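Local coordinates for phosphate-binding protein pstS 2 (Streptococcus pneumoniae, PDB 4H1X), which probably serves as the solute-binding subunit of the PstSACB ABC transporter, capturing phosphate for import into the cell, at residues Ile68-Leu73 with Asp252-Lys257; Leu158-Ser163 with Ile207-Arg212. All blocks are in the same frame, centred on the assembly; numbering follows the deposited sequence. Where two conformers were deposited one is given.

Contact 1 (Ile68-Leu73 with Asp252-Lys257); sequences IGYISL and DVFSGK
Phe254, at the C-terminal end of helix 247-254, pushes its ring tip against strand 67-72 between the side chains of Ile68 and Tyr70. The tip atom meets main chain: Phe254 CZ lies 3.9 Å from Gly69 CA, which sits at the ring edge and in the ring plane. The two flanks of the ring tip then take different neighbours. On one flank, Ile68 CD1 comes to 3.8 Å from Phe254 CE2, with Ile68 CG1 close behind. Ile68 holds CG1 anti to its backbone N (chi1 -171°), and its extended chain runs past the phenyl obliquely. The other branch serves a second partner: Ile68 CG2 touches Val253 CG1 at 3.9 Å.

On the other flank, Phe254 CE1 approaches the edge of the tyrosine ring, 3.6 Å from Tyr70 CD2. The ring planes make 54° and the centroids are 5.6 Å apart, so the pair is neither stacked nor T-shaped. Phe26 of helix 21-30 completes an aromatic cluster: its ring stacks with Tyr70 and meets Phe254 edge-to-face. The tyrosine hydroxyl is satisfied outside the two segments, by a hydrogen bond with Arg16 N.

The helix stops directly after Phe254 in a Schellman motif. Gly256 takes positive phi (77°), and the last turn is closed by bonds from Lys257 N to Asp252 O (2.7 Å) and from Gly256 N to Val253 O (3.1 Å). The contact thus packs a helix end from late in the chain against a strand of the N-terminal lobe. No hydrogen bond or salt bridge crosses between the segments. All five touching residues are buried, so cohesion here probably comes from burying apolar surface and from van der Waals contact.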
loop_
_atom_site.group_PDB
_atom_site.type_symbol
_atom_site.label_atom_id
_atom_site.label_comp_id
_atom_site.label_asym_id
_atom_site.label_seq_id
_atom_site.Cartn_x
_atom_site.Cartn_y
_atom_site.Cartn_z
ATOM N N ILE A 68 -7.182 -11.884 -14.832
ATOM C CA ILE A 68 -5.981 -11.353 -14.195
ATOM C C ILE A 68 -6.387 -10.148 -13.358
ATOM O O ILE A 68 -7.215 -9.335 -13.801
ATOM C CB ILE A 68 -4.854 -11.007 -15.213
ATOM C CG1 ILE A 68 -3.513 -10.661 -14.490
ATOM C CG2 ILE A 68 -5.270 -9.881 -16.204
ATOM C CD1 ILE A 68 -2.375 -10.460 -15.499
ATOM N N GLY A 69 -5.790 -10.027 -12.182
ATOM C CA GLY A 69 -6.099 -8.909 -11.293
ATOM C C GLY A 69 -4.912 -8.593 -10.411
ATOM O O GLY A 69 -3.849 -9.213 -10.544
ATOM N N TYR A 70 -5.080 -7.601 -9.524
ATOM C CA TYR A 70 -4.003 -7.243 -8.610
ATOM C C TYR A 70 -4.575 -7.106 -7.203
ATOM O O TYR A 70 -5.706 -6.633 -7.026
ATOM C CB TYR A 70 -3.244 -5.969 -9.036
ATOM C CG TYR A 70 -4.171 -4.814 -9.364
ATOM C CD1 TYR A 70 -4.700 -4.008 -8.355
ATOM C CD2 TYR A 70 -4.508 -4.515 -10.682
ATOM C CE1 TYR A 70 -5.586 -2.968 -8.652
ATOM C CE2 TYR A 70 -5.396 -3.486 -10.986
ATOM C CZ TYR A 70 -5.913 -2.700 -9.973
ATOM O OH TYR A 70 -6.785 -1.686 -10.297
ATOM N N ILE A 71 -3.804 -7.545 -6.213
ATOM C CA ILE A 71 -4.192 -7.479 -4.798
ATOM C C ILE A 71 -2.989 -7.129 -3.938
ATOM O O ILE A 71 -1.826 -7.324 -4.347
ATOM C CB ILE A 71 -4.765 -8.866 -4.302
ATOM C CG1 ILE A 71 -3.677 -9.999 -4.416
ATOM C CG2 ILE A 71 -6.102 -9.264 -4.994
ATOM C CD1 ILE A 71 -4.023 -11.399 -3.895
ATOM N N SER A 72 -3.270 -6.680 -2.704
ATOM C CA SER A 72 -2.231 -6.467 -1.703
ATOM C C SER A 72 -1.532 -7.820 -1.493
ATOM O O SER A 72 -2.214 -8.850 -1.371
ATOM C CB SER A 72 -2.864 -5.959 -0.404
ATOM O OG SER A 72 -3.499 -4.705 -0.592
ATOM N N LEU A 73 -0.193 -7.852 -1.504
ATOM C CA LEU A 73 0.581 -9.095 -1.366
ATOM C C LEU A 73 0.199 -9.931 -0.121
ATOM O O LEU A 73 0.117 -11.141 -0.223
ATOM C CB LEU A 73 2.081 -8.788 -1.348
ATOM C CG LEU A 73 3.037 -9.980 -1.268
ATOM C CD1 LEU A 73 2.805 -10.987 -2.429
ATOM C CD2 LEU A 73 4.473 -9.501 -1.276
ATOM N N ASP A 252 1.011 -3.512 -20.741
ATOM C CA ASP A 252 0.289 -3.846 -21.975
ATOM C C ASP A 252 -1.036 -4.565 -21.672
ATOM O O ASP A 252 -2.064 -4.248 -22.277
ATOM C CB ASP A 252 1.147 -4.723 -22.887
ATOM C CG ASP A 252 2.206 -3.984 -23.683
ATOM O OD1 ASP A 252 2.329 -2.743 -23.510
ATOM O OD2 ASP A 252 2.922 -4.648 -24.480
ATOM N N VAL A 253 -1.007 -5.520 -20.728
ATOM C CA VAL A 253 -2.202 -6.277 -20.356
ATOM C C VAL A 253 -3.233 -5.352 -19.664
ATOM O O VAL A 253 -4.397 -5.319 -20.086
ATOM C CB VAL A 253 -1.842 -7.522 -19.487
ATOM C CG1 VAL A 253 -3.093 -8.160 -18.882
ATOM C CG2 VAL A 253 -1.071 -8.567 -20.317
ATOM N N PHE A 254 -2.807 -4.618 -18.623
ATOM C CA PHE A 254 -3.751 -3.806 -17.852
ATOM C C PHE A 254 -4.242 -2.561 -18.609
ATOM O O PHE A 254 -5.323 -2.076 -18.277
ATOM C CB PHE A 254 -3.210 -3.485 -16.462
ATOM C CG PHE A 254 -3.464 -4.644 -15.520
ATOM C CD1 PHE A 254 -4.665 -4.739 -14.814
ATOM C CD2 PHE A 254 -2.560 -5.700 -15.425
ATOM C CE1 PHE A 254 -4.928 -5.828 -13.980
ATOM C CE2 PHE A 254 -2.822 -6.787 -14.578
ATOM C CZ PHE A 254 -3.996 -6.830 -13.842
ATOM N N SER A 255 -3.510 -2.098 -19.657
ATOM C CA SER A 255 -3.952 -0.987 -20.518
ATOM C C SER A 255 -4.759 -1.504 -21.728
ATOM O O SER A 255 -5.218 -0.700 -22.543
ATOM C CB SER A 255 -2.759 -0.164 -21.020
ATOM O OG SER A 255 -1.973 -0.964 -21.897
ATOM N N GLY A 256 -4.897 -2.821 -21.846
ATOM C CA GLY A 256 -5.668 -3.486 -22.898
ATOM C C GLY A 256 -5.017 -3.574 -24.269
ATOM O O GLY A 256 -5.720 -3.758 -25.266
ATOM N N LYS A 257 -3.676 -3.473 -24.329
ATOM C CA LYS A 257 -2.897 -3.541 -25.574
ATOM C C LYS A 257 -2.579 -4.981 -25.985
ATOM O O LYS A 257 -2.426 -5.270 -27.170
ATOM C CB LYS A 257 -1.597 -2.744 -25.431
ATOM C CG LYS A 257 -1.793 -1.237 -25.395
ATOM C CD LYS A 257 -0.488 -0.529 -25.040
ATOM C CE LYS A 257 -0.714 0.911 -24.643
ATOM N NZ LYS A 257 0.566 1.624 -24.401
#

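Contact 2 (Leu158-Ser163 with Ile207-Arg212); sequences LSVVGS and IGMVSR
Val160, Val161 and Gly162 pair in parallel with Ile207, Gly208 and Met209, the strand segments crossing at -26°. This is the centre of an alternating beta/alpha lobe of the periplasmic binding protein fold: strand 155-162 lies between 183-190 and 207-210, and helices 164-180 and 193-202 connect the three. Bonds alternate from Ile207 N to Ser159 O, Val161 N to Ile207 O, Met209 N to Val161 O (2.9 Å) and Ser163 N to Met209 O (2.9 Å). In the last two the donor stands well out of the carbonyl plane.

Val160 and Ile207 project from one face of the sheet. Val160 CG1 also meets CG of Met209, a selenomethionine, at 3.7 Å, the two side chains crossing at about a right angle. A bend at chi3 (-71°) brings Met209 CE back over the partner strand, 3.5 Å from Gly162 N. Helix 164-180 covers Met209 through Val166, Ser167 and Met170. Ser163, just past its strand, adds a side-chain bond to its main-chain one. Ser163 OG, anti to its own backbone N, meets Ser211 OG tip to tip in a 2.7 Å hydrogen bond.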
loop_
_atom_site.group_PDB
_atom_site.type_symbol
_atom_site.label_atom_id
_atom_site.label_comp_id
_atom_site.label_asym_id
_atom_site.label_seq_id
_atom_site.Cartn_x
_atom_site.Cartn_y
_atom_site.Cartn_z
ATOM N N LEU A 158 -4.243 12.904 19.670
ATOM C CA LEU A 158 -3.394 12.872 18.504
ATOM C C LEU A 158 -4.249 12.923 17.276
ATOM O O LEU A 158 -5.313 12.273 17.226
ATOM C CB LEU A 158 -2.529 11.611 18.446
ATOM C CG LEU A 158 -1.276 11.633 19.280
ATOM C CD1 LEU A 158 -0.606 10.280 19.232
ATOM C CD2 LEU A 158 -0.320 12.723 18.797
ATOM N N SER A 159 -3.800 13.695 16.288
ATOM C CA SER A 159 -4.480 13.768 14.995
ATOM C C SER A 159 -3.541 13.203 13.949
ATOM O O SER A 159 -2.414 13.705 13.783
ATOM C CB SER A 159 -4.884 15.202 14.663
ATOM O OG SER A 159 -5.469 15.235 13.369
ATOM N N VAL A 160 -3.978 12.144 13.273
ATOM C CA VAL A 160 -3.182 11.460 12.240
ATOM C C VAL A 160 -3.958 11.603 10.929
ATOM O O VAL A 160 -5.134 11.243 10.873
ATOM C CB VAL A 160 -2.845 9.986 12.605
ATOM C CG1 VAL A 160 -1.925 9.390 11.546
ATOM C CG2 VAL A 160 -2.184 9.885 13.991
ATOM N N VAL A 161 -3.350 12.220 9.904
ATOM C CA VAL A 161 -4.077 12.553 8.685
ATOM C C VAL A 161 -3.365 12.114 7.428
ATOM O O VAL A 161 -2.153 12.301 7.342
ATOM C CB VAL A 161 -4.265 14.107 8.640
ATOM C CG1 VAL A 161 -4.921 14.563 7.334
ATOM C CG2 VAL A 161 -5.043 14.624 9.870
ATOM N N GLY A 162 -4.122 11.657 6.419
ATOM C CA GLY A 162 -3.489 11.382 5.136
ATOM C C GLY A 162 -4.055 10.277 4.288
ATOM O O GLY A 162 -5.267 10.033 4.281
ATOM N N SER A 163 -3.146 9.531 3.667
ATOM C CA SER A 163 -3.467 8.477 2.696
ATOM C C SER A 163 -4.489 7.471 3.203
ATOM O O SER A 163 -4.326 6.905 4.287
ATOM C CB SER A 163 -2.201 7.730 2.295
ATOM O OG SER A 163 -2.530 6.661 1.430
ATOM N N ILE A 207 0.707 13.878 12.935
ATOM C CA ILE A 207 1.415 12.921 12.080
ATOM C C ILE A 207 0.659 12.803 10.759
ATOM O O ILE A 207 -0.585 12.759 10.758
ATOM C CB ILE A 207 1.499 11.544 12.803
ATOM C CG1 ILE A 207 2.284 11.666 14.151
ATOM C CG2 ILE A 207 2.165 10.469 11.926
ATOM C CD1 ILE A 207 2.059 10.470 15.140
ATOM N N GLY A 208 1.415 12.723 9.674
ATOM C CA GLY A 208 0.851 12.540 8.340
ATOM C C GLY A 208 1.116 11.141 7.833
ATOM O O GLY A 208 2.114 10.518 8.221
HETATM N N MSE A 209 0.231 10.647 6.959
HETATM C CA MSE A 209 0.321 9.327 6.332
HETATM C C MSE A 209 0.443 9.523 4.835
HETATM O O MSE A 209 -0.408 10.176 4.229
HETATM C CB MSE A 209 -0.897 8.437 6.633
HETATM C CG MSE A 209 -1.259 8.328 8.098
HETATM SE SE MSE A 209 -2.878 7.216 8.294
HETATM C CE MSE A 209 -4.245 8.391 7.559
ATOM N N VAL A 210 1.501 8.975 4.252
ATOM C CA VAL A 210 1.864 9.148 2.834
ATOM C C VAL A 210 2.189 7.766 2.275
ATOM O O VAL A 210 3.121 7.134 2.753
ATOM C CB VAL A 210 3.056 10.152 2.724
ATOM C CG1 VAL A 210 3.514 10.308 1.266
ATOM C CG2 VAL A 210 2.692 11.523 3.324
ATOM N N SER A 211 1.431 7.288 1.270
ATOM C CA SER A 211 1.648 5.922 0.742
ATOM C C SER A 211 2.526 5.924 -0.529
ATOM O O SER A 211 2.292 5.150 -1.461
ATOM C CB SER A 211 0.298 5.261 0.456
ATOM O OG SER A 211 -0.509 6.180 -0.265
ATOM N N ARG A 212 3.557 6.774 -0.544
ATOM C CA ARG A 212 4.484 6.911 -1.673
ATOM C C ARG A 212 5.699 7.676 -1.210
ATOM O O ARG A 212 5.708 8.172 -0.080
ATOM C CB ARG A 212 3.797 7.687 -2.828
ATOM C CG ARG A 212 3.243 9.055 -2.414
ATOM C CD ARG A 212 2.814 9.942 -3.581
ATOM N NE ARG A 212 2.072 11.139 -3.150
ATOM C CZ ARG A 212 2.639 12.237 -2.643
ATOM N NH1 ARG A 212 3.954 12.301 -2.482
ATOM N NH2 ARG A 212 1.888 13.282 -2.288
#

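Overall arrangement
Contacts 1 and 2 lie on opposite sides of the chain's centre, one in each lobe. Their centres are 28 Å apart, and their nearest atoms stay about 11 Å apart without touching. Contact 2 is nested within the chain between the two segments of contact 1. Both reach one mixed sheet: strand 223-236 pairs with 67-72 and with 103-110, which in turn pairs with 207-210. A bound citrate, probably from the crystallisation liquor, lies near the C-terminal ends of strands 67-72 and 155-162. In one of its two conformers Ser72 makes a weak, doubtful hydrogen bond to it. The Ser163 side chain is about 6 Å away, consistent with an interlobe ligand cleft.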